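Long-range contacts in beta-galactosidase (Trichoderma reesei, PDB 3OGS), which probably hydrolyses terminal non-reducing beta-D-galactose residues in beta-D-galactosides, as a member of glycosyl hydrolase family 35: residues V73-D78 with F95-F100; H48-P53 with A121-G126; I321-G326 with T340-G345; N179-A184 with W791-D796. One frame throughout, in Å; residues are numbered along the deposited sequence.

Interaction 1 (V73-D78 with F95-F100); sequences VSFYVD and FSLEPF. With IPT (1-methylethyl 1-thio-beta-D-galactopyranoside), chain E.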
# COMPACT_ATOMS: atom_id res chain seq x y z
N VAL A 73 1.95 -11.29 4.72
CA VAL A 73 1.96 -10.14 3.81
C VAL A 73 1.78 -10.63 2.33
O VAL A 73 2.30 -11.74 1.97
CB VAL A 73 3.33 -9.41 3.98
CG1 VAL A 73 3.60 -8.54 2.71
CG2 VAL A 73 3.25 -8.50 5.26
N SER A 74 0.94 -9.91 1.54
CA SER A 74 0.67 -10.20 0.08
C SER A 74 1.42 -9.17 -0.69
O SER A 74 1.44 -7.99 -0.22
CB SER A 74 -0.86 -10.05 -0.13
OG SER A 74 -1.15 -10.16 -1.52
N PHE A 75 2.05 -9.53 -1.86
CA PHE A 75 2.87 -8.57 -2.62
C PHE A 75 2.74 -8.80 -4.15
O PHE A 75 2.71 -9.98 -4.60
CB PHE A 75 4.42 -8.57 -2.21
CG PHE A 75 5.20 -9.84 -2.58
CD1 PHE A 75 5.16 -11.04 -1.81
CD2 PHE A 75 5.98 -9.85 -3.80
CE1 PHE A 75 5.95 -12.19 -2.20
CE2 PHE A 75 6.77 -10.97 -4.19
CZ PHE A 75 6.68 -12.19 -3.43
N TYR A 76 2.72 -7.70 -4.92
CA TYR A 76 2.91 -7.73 -6.41
C TYR A 76 4.43 -7.70 -6.78
O TYR A 76 5.26 -7.14 -5.99
CB TYR A 76 2.19 -6.54 -7.16
CG TYR A 76 0.64 -6.68 -7.27
CD1 TYR A 76 0.03 -7.90 -7.75
CD2 TYR A 76 -0.18 -5.60 -6.99
CE1 TYR A 76 -1.44 -7.96 -7.92
CE2 TYR A 76 -1.60 -5.63 -7.16
CZ TYR A 76 -2.22 -6.84 -7.60
OH TYR A 76 -3.62 -6.84 -7.74
N VAL A 77 4.72 -8.12 -8.03
CA VAL A 77 6.00 -7.81 -8.69
C VAL A 77 5.64 -7.06 -10.00
O VAL A 77 4.68 -7.49 -10.72
CB VAL A 77 6.82 -9.12 -8.98
CG1 VAL A 77 8.17 -8.78 -9.68
CG2 VAL A 77 7.09 -10.00 -7.66
N ASP A 78 6.37 -5.98 -10.30
CA ASP A 78 6.14 -5.13 -11.52
C ASP A 78 7.13 -5.57 -12.65
O ASP A 78 8.36 -5.22 -12.59
CB ASP A 78 6.28 -3.63 -11.11
CG ASP A 78 5.80 -2.66 -12.16
OD1 ASP A 78 5.57 -3.07 -13.36
OD2 ASP A 78 5.75 -1.41 -11.83
N PHE A 95 16.18 -3.65 -6.85
CA PHE A 95 15.20 -4.53 -7.52
C PHE A 95 15.21 -6.02 -7.08
O PHE A 95 14.29 -6.80 -7.53
CB PHE A 95 15.22 -4.39 -9.07
CG PHE A 95 15.02 -2.96 -9.52
CD1 PHE A 95 13.75 -2.34 -9.40
CD2 PHE A 95 16.13 -2.25 -9.92
CE1 PHE A 95 13.58 -1.01 -9.78
CE2 PHE A 95 16.01 -0.93 -10.30
CZ PHE A 95 14.70 -0.30 -10.22
N SER A 96 16.24 -6.42 -6.26
CA SER A 96 16.28 -7.78 -5.73
C SER A 96 15.13 -8.04 -4.71
O SER A 96 14.84 -7.16 -3.83
CB SER A 96 17.65 -8.07 -5.03
OG SER A 96 17.68 -9.40 -4.50
N LEU A 97 14.53 -9.24 -4.78
CA LEU A 97 13.59 -9.70 -3.72
C LEU A 97 14.28 -10.36 -2.51
O LEU A 97 13.67 -10.58 -1.44
CB LEU A 97 12.49 -10.64 -4.30
CG LEU A 97 11.43 -10.06 -5.28
CD1 LEU A 97 10.58 -11.17 -5.90
CD2 LEU A 97 10.49 -8.88 -4.70
N GLU A 98 15.57 -10.68 -2.64
CA GLU A 98 16.25 -11.34 -1.49
C GLU A 98 16.17 -10.63 -0.09
O GLU A 98 15.89 -11.32 0.91
CB GLU A 98 17.73 -11.69 -1.89
CG GLU A 98 17.76 -12.58 -3.15
CD GLU A 98 16.87 -13.85 -3.08
OE1 GLU A 98 16.12 -14.09 -4.09
OE2 GLU A 98 16.93 -14.61 -2.04
N PRO A 99 16.36 -9.29 0.01
CA PRO A 99 16.25 -8.71 1.34
C PRO A 99 14.81 -8.64 1.84
O PRO A 99 14.61 -8.53 3.09
CB PRO A 99 16.78 -7.24 1.17
CG PRO A 99 17.67 -7.34 -0.19
CD PRO A 99 16.87 -8.34 -1.02
N PHE A 100 13.83 -8.66 0.90
CA PHE A 100 12.38 -8.69 1.29
C PHE A 100 12.09 -10.08 1.90
O PHE A 100 11.49 -10.20 3.03
CB PHE A 100 11.48 -8.53 0.04
CG PHE A 100 9.96 -8.23 0.30
CD1 PHE A 100 9.59 -6.96 0.76
CD2 PHE A 100 8.90 -9.15 -0.04
CE1 PHE A 100 8.20 -6.59 0.91
CE2 PHE A 100 7.49 -8.82 0.19
CZ PHE A 100 7.16 -7.51 0.61
C1 IPT E . -8.46 -4.39 -7.96
C2 IPT E . -7.10 -4.75 -8.63
O2 IPT E . -6.89 -6.19 -8.50
C3 IPT E . -5.92 -4.12 -7.88
O3 IPT E . -4.68 -4.37 -8.58
C4 IPT E . -6.08 -2.58 -7.67
O4 IPT E . -6.08 -2.01 -9.02
C5 IPT E . -7.46 -2.33 -6.93
O5 IPT E . -8.48 -2.97 -7.76
C6 IPT E . -7.79 -0.82 -6.71
O6 IPT E . -6.79 -0.14 -5.90
S1 IPT E . -9.76 -4.83 -9.12
C1' IPT E . -11.09 -4.42 -7.97
C2' IPT E . -11.97 -3.18 -8.25
C3' IPT E . -11.98 -5.61 -7.77

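Interaction 2 (H48-P53 with A121-G126); sequences HPFRLP and AEVSGG. With IPT (1-methylethyl 1-thio-beta-D-galactopyranoside), chain E.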
# COMPACT_ATOMS: atom_id res chain seq x y z
N HIS A 48 4.04 -3.51 -1.30
CA HIS A 48 4.63 -3.67 -2.62
C HIS A 48 6.14 -3.32 -2.57
O HIS A 48 6.48 -2.10 -2.47
CB HIS A 48 3.87 -2.83 -3.76
CG HIS A 48 2.42 -3.22 -3.95
ND1 HIS A 48 1.49 -2.40 -4.57
CD2 HIS A 48 1.75 -4.37 -3.65
CE1 HIS A 48 0.30 -3.00 -4.60
NE2 HIS A 48 0.43 -4.20 -4.04
N PRO A 49 7.05 -4.34 -2.68
CA PRO A 49 8.51 -4.04 -2.49
C PRO A 49 9.06 -2.96 -3.39
O PRO A 49 9.92 -2.13 -2.96
CB PRO A 49 9.25 -5.36 -2.70
CG PRO A 49 8.30 -6.35 -3.35
CD PRO A 49 6.80 -5.76 -3.04
N PHE A 50 8.58 -2.91 -4.64
CA PHE A 50 9.05 -1.87 -5.60
C PHE A 50 8.68 -0.41 -5.24
O PHE A 50 9.21 0.54 -5.85
CB PHE A 50 8.63 -2.26 -7.07
CG PHE A 50 7.10 -2.46 -7.25
CD1 PHE A 50 6.27 -1.35 -7.45
CD2 PHE A 50 6.52 -3.74 -7.20
CE1 PHE A 50 4.82 -1.51 -7.58
CE2 PHE A 50 5.08 -3.90 -7.35
CZ PHE A 50 4.26 -2.77 -7.51
N ARG A 51 7.71 -0.21 -4.33
CA ARG A 51 7.31 1.15 -3.89
C ARG A 51 8.08 1.63 -2.61
O ARG A 51 7.81 2.72 -2.10
CB ARG A 51 5.72 1.18 -3.70
CG ARG A 51 4.89 1.18 -5.06
CD ARG A 51 3.35 1.05 -4.84
NE ARG A 51 2.59 1.71 -5.92
CZ ARG A 51 1.56 1.19 -6.60
NH1 ARG A 51 1.14 -0.11 -6.44
NH2 ARG A 51 0.94 1.99 -7.49
N LEU A 52 9.13 0.89 -2.18
CA LEU A 52 9.99 1.29 -1.06
C LEU A 52 11.46 0.82 -1.34
O LEU A 52 11.85 -0.30 -0.93
CB LEU A 52 9.45 0.76 0.30
CG LEU A 52 10.35 1.05 1.57
CD1 LEU A 52 10.65 2.56 1.77
CD2 LEU A 52 9.73 0.46 2.87
N PRO A 53 12.18 1.62 -2.12
CA PRO A 53 13.53 1.12 -2.57
C PRO A 53 14.69 1.27 -1.56
O PRO A 53 15.81 1.76 -1.90
CB PRO A 53 13.75 1.91 -3.87
CG PRO A 53 13.14 3.34 -3.57
CD PRO A 53 11.81 2.92 -2.79
N ALA A 121 -2.97 -2.64 -10.31
CA ALA A 121 -2.18 -2.00 -9.19
C ALA A 121 -1.95 -0.49 -9.27
O ALA A 121 -1.18 0.06 -8.44
CB ALA A 121 -0.76 -2.73 -9.03
N GLU A 122 -2.71 0.19 -10.15
CA GLU A 122 -2.45 1.61 -10.42
C GLU A 122 -0.99 1.91 -10.79
O GLU A 122 -0.47 3.00 -10.51
CB GLU A 122 -2.94 2.51 -9.20
CG GLU A 122 -4.57 2.58 -9.07
CD GLU A 122 -5.19 1.27 -8.49
OE1 GLU A 122 -4.80 0.94 -7.35
OE2 GLU A 122 -6.03 0.59 -9.18
N VAL A 123 -0.32 0.98 -11.44
CA VAL A 123 1.09 1.21 -11.92
C VAL A 123 1.03 1.38 -13.45
O VAL A 123 0.03 0.93 -14.11
CB VAL A 123 2.09 0.02 -11.57
CG1 VAL A 123 2.14 -0.25 -9.97
CG2 VAL A 123 1.80 -1.35 -12.36
N SER A 124 2.06 2.02 -14.04
CA SER A 124 2.13 2.19 -15.53
C SER A 124 1.94 0.83 -16.29
O SER A 124 2.63 -0.14 -16.00
CB SER A 124 3.52 2.81 -15.93
OG SER A 124 3.51 3.10 -17.34
N GLY A 125 1.05 0.81 -17.31
CA GLY A 125 0.70 -0.36 -18.13
C GLY A 125 -0.02 -1.49 -17.42
O GLY A 125 -0.17 -2.59 -17.99
N GLY A 126 -0.40 -1.29 -16.13
CA GLY A 126 -0.84 -2.37 -15.24
C GLY A 126 0.23 -3.40 -15.03
O GLY A 126 -0.09 -4.58 -14.78
C1 IPT E . -8.46 -4.39 -7.96
C2 IPT E . -7.10 -4.75 -8.63
O2 IPT E . -6.89 -6.19 -8.50
C3 IPT E . -5.92 -4.12 -7.88
O3 IPT E . -4.68 -4.37 -8.58
C4 IPT E . -6.08 -2.58 -7.67
O4 IPT E . -6.08 -2.01 -9.02
C5 IPT E . -7.46 -2.33 -6.93
O5 IPT E . -8.48 -2.97 -7.76
C6 IPT E . -7.79 -0.82 -6.71
O6 IPT E . -6.79 -0.14 -5.90
S1 IPT E . -9.76 -4.83 -9.12
C1' IPT E . -11.09 -4.42 -7.97
C2' IPT E . -11.97 -3.18 -8.25
C3' IPT E . -11.98 -5.61 -7.77

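Interaction 3 (I321-G326 with T340-G345); sequences IYMTFG and TSYDYG. With IPT (1-methylethyl 1-thio-beta-D-galactopyranoside), chain E.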
# COMPACT_ATOMS: atom_id res chain seq x y z
N ILE A 321 -5.90 -7.33 3.45
CA ILE A 321 -6.28 -5.88 3.47
C ILE A 321 -5.45 -5.10 2.42
O ILE A 321 -4.18 -4.97 2.54
CB ILE A 321 -6.17 -5.27 4.95
CG1 ILE A 321 -7.02 -6.04 6.00
CG2 ILE A 321 -6.48 -3.66 4.91
CD1 ILE A 321 -8.57 -6.10 5.56
N TYR A 322 -6.12 -4.63 1.32
CA TYR A 322 -5.44 -3.90 0.19
C TYR A 322 -5.73 -2.37 0.30
O TYR A 322 -6.95 -2.03 0.22
CB TYR A 322 -5.92 -4.43 -1.20
CG TYR A 322 -5.18 -3.85 -2.40
CD1 TYR A 322 -5.29 -2.49 -2.74
CD2 TYR A 322 -4.29 -4.66 -3.18
CE1 TYR A 322 -4.52 -1.89 -3.82
CE2 TYR A 322 -3.54 -4.08 -4.28
CZ TYR A 322 -3.64 -2.68 -4.58
OH TYR A 322 -2.87 -2.12 -5.63
N MET A 323 -4.79 -1.45 0.57
CA MET A 323 -3.30 -1.61 0.97
C MET A 323 -3.23 -1.62 2.55
O MET A 323 -4.16 -1.10 3.21
CB MET A 323 -2.60 -0.35 0.52
CG MET A 323 -2.49 -0.29 -1.11
SD MET A 323 -1.70 -1.80 -1.85
CE MET A 323 0.14 -1.75 -1.44
N THR A 324 -2.17 -2.19 3.14
CA THR A 324 -1.84 -1.99 4.58
C THR A 324 -0.69 -0.95 4.68
O THR A 324 -0.72 -0.10 5.60
CB THR A 324 -1.51 -3.34 5.24
OG1 THR A 324 -2.74 -4.17 5.16
CG2 THR A 324 -1.08 -3.22 6.72
N PHE A 325 0.36 -1.05 3.82
CA PHE A 325 1.30 0.03 3.68
C PHE A 325 1.43 0.27 2.15
O PHE A 325 1.77 -0.65 1.41
CB PHE A 325 2.72 -0.38 4.25
CG PHE A 325 3.82 0.57 3.81
CD1 PHE A 325 3.90 1.89 4.32
CD2 PHE A 325 4.78 0.14 2.84
CE1 PHE A 325 4.97 2.80 3.85
CE2 PHE A 325 5.84 0.99 2.38
CZ PHE A 325 5.95 2.33 2.88
N GLY A 326 1.25 1.52 1.72
CA GLY A 326 1.23 1.82 0.24
C GLY A 326 2.54 2.29 -0.30
O GLY A 326 2.84 1.94 -1.43
N THR A 340 1.94 11.14 -7.54
CA THR A 340 3.16 10.52 -6.99
C THR A 340 2.90 9.66 -5.71
O THR A 340 3.41 8.53 -5.59
CB THR A 340 4.32 11.56 -6.65
OG1 THR A 340 4.54 12.38 -7.78
CG2 THR A 340 5.66 10.80 -6.28
N SER A 341 2.09 10.18 -4.78
CA SER A 341 1.85 9.47 -3.50
C SER A 341 0.99 8.19 -3.73
O SER A 341 0.02 8.18 -4.57
CB SER A 341 1.04 10.39 -2.52
OG SER A 341 0.78 9.70 -1.26
N TYR A 342 1.34 7.13 -3.04
CA TYR A 342 0.41 5.97 -2.94
C TYR A 342 0.10 5.70 -1.42
O TYR A 342 -0.09 4.58 -1.04
CB TYR A 342 0.96 4.67 -3.64
CG TYR A 342 -0.09 3.60 -4.09
CD1 TYR A 342 -1.19 3.95 -4.92
CD2 TYR A 342 0.02 2.24 -3.65
CE1 TYR A 342 -2.14 2.95 -5.41
CE2 TYR A 342 -0.87 1.25 -4.10
CZ TYR A 342 -1.99 1.62 -4.99
OH TYR A 342 -2.88 0.65 -5.44
N ASP A 343 -0.09 6.75 -0.61
CA ASP A 343 -0.48 6.61 0.85
C ASP A 343 -1.78 5.75 1.01
O ASP A 343 -1.83 4.89 1.86
CB ASP A 343 -0.70 7.98 1.48
CG ASP A 343 -1.09 7.87 2.96
OD1 ASP A 343 -0.22 7.82 3.91
OD2 ASP A 343 -2.34 7.85 3.21
N TYR A 344 -2.70 5.85 0.01
CA TYR A 344 -3.94 5.06 -0.05
C TYR A 344 -4.94 5.33 1.12
O TYR A 344 -6.02 4.67 1.18
CB TYR A 344 -3.61 3.51 -0.15
CG TYR A 344 -4.59 2.70 -0.99
CD1 TYR A 344 -4.52 2.68 -2.44
CD2 TYR A 344 -5.56 1.84 -0.36
CE1 TYR A 344 -5.44 1.91 -3.22
CE2 TYR A 344 -6.51 1.06 -1.15
CZ TYR A 344 -6.45 1.12 -2.56
OH TYR A 344 -7.39 0.33 -3.27
N GLY A 345 -4.59 6.25 2.06
CA GLY A 345 -5.40 6.40 3.34
C GLY A 345 -5.27 5.16 4.21
O GLY A 345 -6.17 4.90 5.03
C1 IPT E . -8.46 -4.39 -7.96
C2 IPT E . -7.10 -4.75 -8.63
O2 IPT E . -6.89 -6.19 -8.50
C3 IPT E . -5.92 -4.12 -7.88
O3 IPT E . -4.68 -4.37 -8.58
C4 IPT E . -6.08 -2.58 -7.67
O4 IPT E . -6.08 -2.01 -9.02
C5 IPT E . -7.46 -2.33 -6.93
O5 IPT E . -8.48 -2.97 -7.76
C6 IPT E . -7.79 -0.82 -6.71
O6 IPT E . -6.79 -0.14 -5.90
S1 IPT E . -9.76 -4.83 -9.12
C1' IPT E . -11.09 -4.42 -7.97
C2' IPT E . -11.97 -3.18 -8.25
C3' IPT E . -11.98 -5.61 -7.77
O HOH W 1 0.67 3.92 3.11

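Interaction 4 (N179-A184 with W791-D796); sequences NEYSGA and WTTGDD. With IPT (1-methylethyl 1-thio-beta-D-galactopyranoside), chain E.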
# COMPACT_ATOMS: atom_id res chain seq x y z
N ASN A 179 -4.46 -11.67 -12.78
CA ASN A 179 -5.09 -10.73 -11.79
C ASN A 179 -6.53 -10.33 -12.23
O ASN A 179 -6.75 -9.73 -13.32
CB ASN A 179 -4.21 -9.42 -11.60
CG ASN A 179 -4.73 -8.54 -10.45
OD1 ASN A 179 -4.49 -8.86 -9.28
ND2 ASN A 179 -5.50 -7.42 -10.77
N GLU A 180 -7.51 -10.61 -11.38
CA GLU A 180 -8.88 -10.14 -11.61
C GLU A 180 -9.38 -10.46 -13.06
O GLU A 180 -9.92 -9.57 -13.81
CB GLU A 180 -8.96 -8.63 -11.20
CG GLU A 180 -10.44 -8.07 -11.18
CD GLU A 180 -10.68 -7.12 -12.33
OE1 GLU A 180 -9.69 -6.50 -12.84
OE2 GLU A 180 -11.87 -7.01 -12.72
N TYR A 181 -9.25 -11.74 -13.44
CA TYR A 181 -9.68 -12.16 -14.79
C TYR A 181 -11.17 -12.48 -14.71
O TYR A 181 -11.54 -13.64 -14.37
CB TYR A 181 -8.84 -13.43 -15.22
CG TYR A 181 -9.15 -13.94 -16.65
CD1 TYR A 181 -8.73 -13.23 -17.77
CD2 TYR A 181 -9.86 -15.15 -16.85
CE1 TYR A 181 -9.06 -13.65 -19.12
CE2 TYR A 181 -10.16 -15.63 -18.17
CZ TYR A 181 -9.78 -14.88 -19.27
OH TYR A 181 -10.09 -15.34 -20.55
N SER A 182 -12.04 -11.48 -14.99
CA SER A 182 -13.43 -11.49 -14.49
C SER A 182 -14.52 -11.20 -15.55
O SER A 182 -15.76 -11.35 -15.27
CB SER A 182 -13.60 -10.58 -13.25
OG SER A 182 -12.71 -11.00 -12.16
N GLY A 183 -14.09 -10.73 -16.71
CA GLY A 183 -14.98 -10.46 -17.86
C GLY A 183 -14.20 -10.00 -19.09
O GLY A 183 -12.94 -9.87 -19.04
N ALA A 184 -14.93 -9.76 -20.20
CA ALA A 184 -14.31 -9.32 -21.47
C ALA A 184 -15.24 -8.47 -22.37
O ALA A 184 -16.45 -8.39 -22.11
CB ALA A 184 -13.76 -10.50 -22.24
N TRP A 791 -7.64 -3.29 -17.91
CA TRP A 791 -8.48 -4.15 -17.05
C TRP A 791 -9.68 -4.85 -17.70
O TRP A 791 -10.30 -5.68 -17.02
CB TRP A 791 -8.89 -3.52 -15.71
CG TRP A 791 -9.31 -2.11 -15.72
CD1 TRP A 791 -8.52 -1.02 -15.43
CD2 TRP A 791 -10.63 -1.58 -16.00
NE1 TRP A 791 -9.25 0.15 -15.53
CE2 TRP A 791 -10.55 -0.17 -15.86
CE3 TRP A 791 -11.87 -2.15 -16.33
CZ2 TRP A 791 -11.66 0.68 -16.08
CZ3 TRP A 791 -12.97 -1.31 -16.54
CH2 TRP A 791 -12.85 0.09 -16.42
N THR A 792 -10.03 -4.56 -18.95
CA THR A 792 -11.07 -5.37 -19.64
C THR A 792 -10.42 -6.15 -20.80
O THR A 792 -9.96 -5.53 -21.79
CB THR A 792 -12.22 -4.50 -20.23
OG1 THR A 792 -12.83 -3.75 -19.18
CG2 THR A 792 -13.33 -5.34 -20.96
N THR A 793 -10.35 -7.48 -20.67
CA THR A 793 -9.70 -8.29 -21.66
C THR A 793 -10.41 -8.13 -23.01
O THR A 793 -11.64 -8.14 -23.09
CB THR A 793 -9.71 -9.79 -21.22
OG1 THR A 793 -8.80 -9.96 -20.11
CG2 THR A 793 -9.27 -10.75 -22.38
N GLY A 794 -9.66 -7.96 -24.08
CA GLY A 794 -10.33 -7.82 -25.40
C GLY A 794 -10.46 -6.36 -25.88
O GLY A 794 -10.67 -6.12 -27.09
N ASP A 795 -10.34 -5.40 -24.94
CA ASP A 795 -10.17 -3.94 -25.27
C ASP A 795 -8.69 -3.62 -24.97
O ASP A 795 -8.34 -3.55 -23.78
CB ASP A 795 -11.06 -3.13 -24.33
CG ASP A 795 -10.92 -1.58 -24.49
OD1 ASP A 795 -10.10 -1.10 -25.28
OD2 ASP A 795 -11.65 -0.83 -23.76
N ASP A 796 -7.85 -3.44 -26.00
CA ASP A 796 -6.34 -3.30 -25.80
C ASP A 796 -5.96 -1.81 -25.31
O ASP A 796 -5.06 -1.16 -25.91
CB ASP A 796 -5.62 -3.57 -27.14
CG ASP A 796 -5.24 -5.06 -27.41
OD1 ASP A 796 -5.37 -5.90 -26.48
OD2 ASP A 796 -4.83 -5.39 -28.62
C1 IPT E . -8.46 -4.39 -7.96
C2 IPT E . -7.10 -4.75 -8.63
O2 IPT E . -6.89 -6.19 -8.50
C3 IPT E . -5.92 -4.12 -7.88
O3 IPT E . -4.68 -4.37 -8.58
C4 IPT E . -6.08 -2.58 -7.67
O4 IPT E . -6.08 -2.01 -9.02
C5 IPT E . -7.46 -2.33 -6.93
O5 IPT E . -8.48 -2.97 -7.76
C6 IPT E . -7.79 -0.82 -6.71
O6 IPT E . -6.79 -0.14 -5.90
S1 IPT E . -9.76 -4.83 -9.12
C1' IPT E . -11.09 -4.42 -7.97
C2' IPT E . -11.97 -3.18 -8.25
C3' IPT E . -11.98 -5.61 -7.77
O HOH W 2 -9.31 -7.53 -15.46
O HOH W 3 -10.69 -8.95 -17.98

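Interaction 1 (V73-D78 with F95-F100)
Phe100 turns the edge of its ring toward the face of the Phe75 ring where helix 98-107 packs over strand 72-76. The two elements open a beta-alpha-beta crossover of the TIM barrel, whose return strand, 110-116, runs parallel to 72-76. The bump fits the surface made by the root of the Phe75 ring and its CB: Phe100 CE2 is 3.7 Å from Phe75 CG, and Phe100 CZ is 4.1 Å from Phe75 CB. With centroids 5.3 Å apart and planes at 66°, the pair is T-shaped, the two side chains running antiparallel alongside each other. In Phe75, CG sits between the backbone N and the carbonyl carbon (chi1 69°), and this together with chi2 of -80° turns the ring so that its face meets the Phe100 edge.

A second, smaller bump is Leu97, whose CD1 enters the notch between Phe75 on the strand and Val77 just beyond it, 4.2 Å from Phe75 CE2 and 4.1 Å from Val77 CG2. Val73 borders the other flank, its CG1 4.3 Å from Phe100 CZ. Beyond the two segments, Tyr58 and Phe62 meet the Phe100 ring, while Ile157 of helix 144-163 touches both Val77 and Leu97, so this barrel layer continues as an apolar seam. In the turn that leads into the helix, Ser96 OG accepts from Glu98 N at 3.1 Å, a capping bond. Tyr76, also on the strand, serves the galactoside site instead: its OH accepts from O3 of the bound thiogalactoside at 2.8 Å.

Interaction 2 (H48-P53 with A121-G126)
Arg51 reaches end-on to the backbone of Ala121, and its hydrogen bonds dominate the polar side of this contact. NH1 at 3.1 Å and NH2 at 3.0 Å both donate to the single oxygen Ala121 O, which lies within 2° of the guanidinium plane, while the two nitrogens lie in the carbonyl plane. The same NH1 donates to His48 ND1 at 3.0 Å, close to the imidazole plane, and NH2 has a further partner in Asn329 OD1. With partners spread round its edge, the guanidinium can hardly rotate. The aliphatic chain, extended from CG to NE, carries it across to the loop 121-126.

Apolar and face contacts complete the setting. Val123 CG1 lies over one guanidinium face, 3.6 Å from Arg51 NH2, and also meets Phe50 CE1 at 3.8 Å; the side chains of Phe50 and Val123 cross at about a right angle. Tyr342 adds a cation-pi contact to Arg51. Both segments are loops of the TIM barrel, following strands 38-46 and 110-116 at the C-terminal ends of the strands, where this fold carries its active sites.

Bonds to the bound thiogalactoside form the third group. Ala121 N donates to sugar O3 at 3.0 Å, so Arg51, holding the carbonyl of the same residue, probably helps to position it from the second shell. Glu122, its chain bent at CB-CG (chi2 75°), spreads its carboxylate over two hydroxyls: OE1 accepts from O6 at 2.7 Å, and OE2 accepts from O4 at 2.6 Å.

Interaction 3 (I321-G326 with T340-G345)
Tyr344 lies across Tyr322 and Met323, near the C-terminal end of strand 318-322 of the TIM barrel; a cis peptide bond joins Tyr322 to Met323. The Tyr344 side chain can be followed outward. Its CB begins 4.0 Å from Met323 CB. At CG the closest neighbour is Met323 CG, 3.7 Å away, which stands over the ring face as a CH-pi contact, 17° off the normal. On one flank CD2 comes to 3.5 Å from Met323 N, and CE2 to 3.4 Å from Tyr322 O. Further out, CZ meets Tyr322 CE1 at 3.8 Å, where the edge of the Tyr322 ring addresses the Tyr344 face in an offset T-shaped pair with planes at 71°. The tip arrives in the galactoside pocket: OH donates to O6 of the bound sugar at 2.7 Å, with O6 near the plane of the ring.

Away from the sugar, a water joins Gly326 N to Asp343 O, linking the two backbones. Tyr342 stands beside Met323, and its hydroxyl also pairs with Glu122 OE1, which accepts from O6 of the same sugar; Tyr322 OH donates to Tyr342 OH at 2.8 Å.

Interaction 4 (N179-A184 with W791-D796)
Thr793 and Ala184 meet at the close end of an interdomain contact, where a loop after TIM-barrel strand 172-177 touches a loop between strands 775-782 and 803-811 of an all-beta region more than 600 residues later. Here Ala184 CB comes to 3.3 Å from Thr793 O, and Thr792 CG2 covers Ala184 C at 3.9 Å. Tyr181 adds its ring, CE1 lying 3.8 Å from Thr793 OG1, while its hydroxyl is engaged by Asn192 N. A type II turn from Thr792 to Asp795 presents these threonines, with Gly794 supplying the positive phi.

Towards Trp791 the fit loosens and water takes over. One water bridges Glu180 O, at 2.7 Å, and Trp791 O, at 2.6 Å; another links Gly183 O, at 2.7 Å, to Thr793 N, at 3.1 Å. The indole of Trp791 turns from segment 179-184, and it is CB that meets Glu180 OE1; the Trp791 side chain also touches Asn120, another galactose-binding residue. The contact thus brings the distant loop to the rim of the sugar site. On the barrel side, Asn179 ND2 donates to O2 of the bound thiogalactoside at 2.9 Å, nearly straight at 164°.

In the fold
Interactions 1, 2 and 3 are buried and belong to one TIM barrel, whereas interaction 4 is a surface contact joining that barrel to a distant all-beta loop. Their chemistry follows their place. Between strand and helix, interaction 1 is apolar between its two segments; at the C-terminal ends of the strands, interactions 2 and 3 mix rings with bonds to buried polar groups; at the surface, interaction 4 relies heavily on water. Interactions 1 and 3 reach the same sheet, and along the chain interaction 1 is nested within the loop closed by interaction 2. All four touch the bound thiogalactoside, and Tyr76 of interaction 1 packs on both His48 and Tyr322.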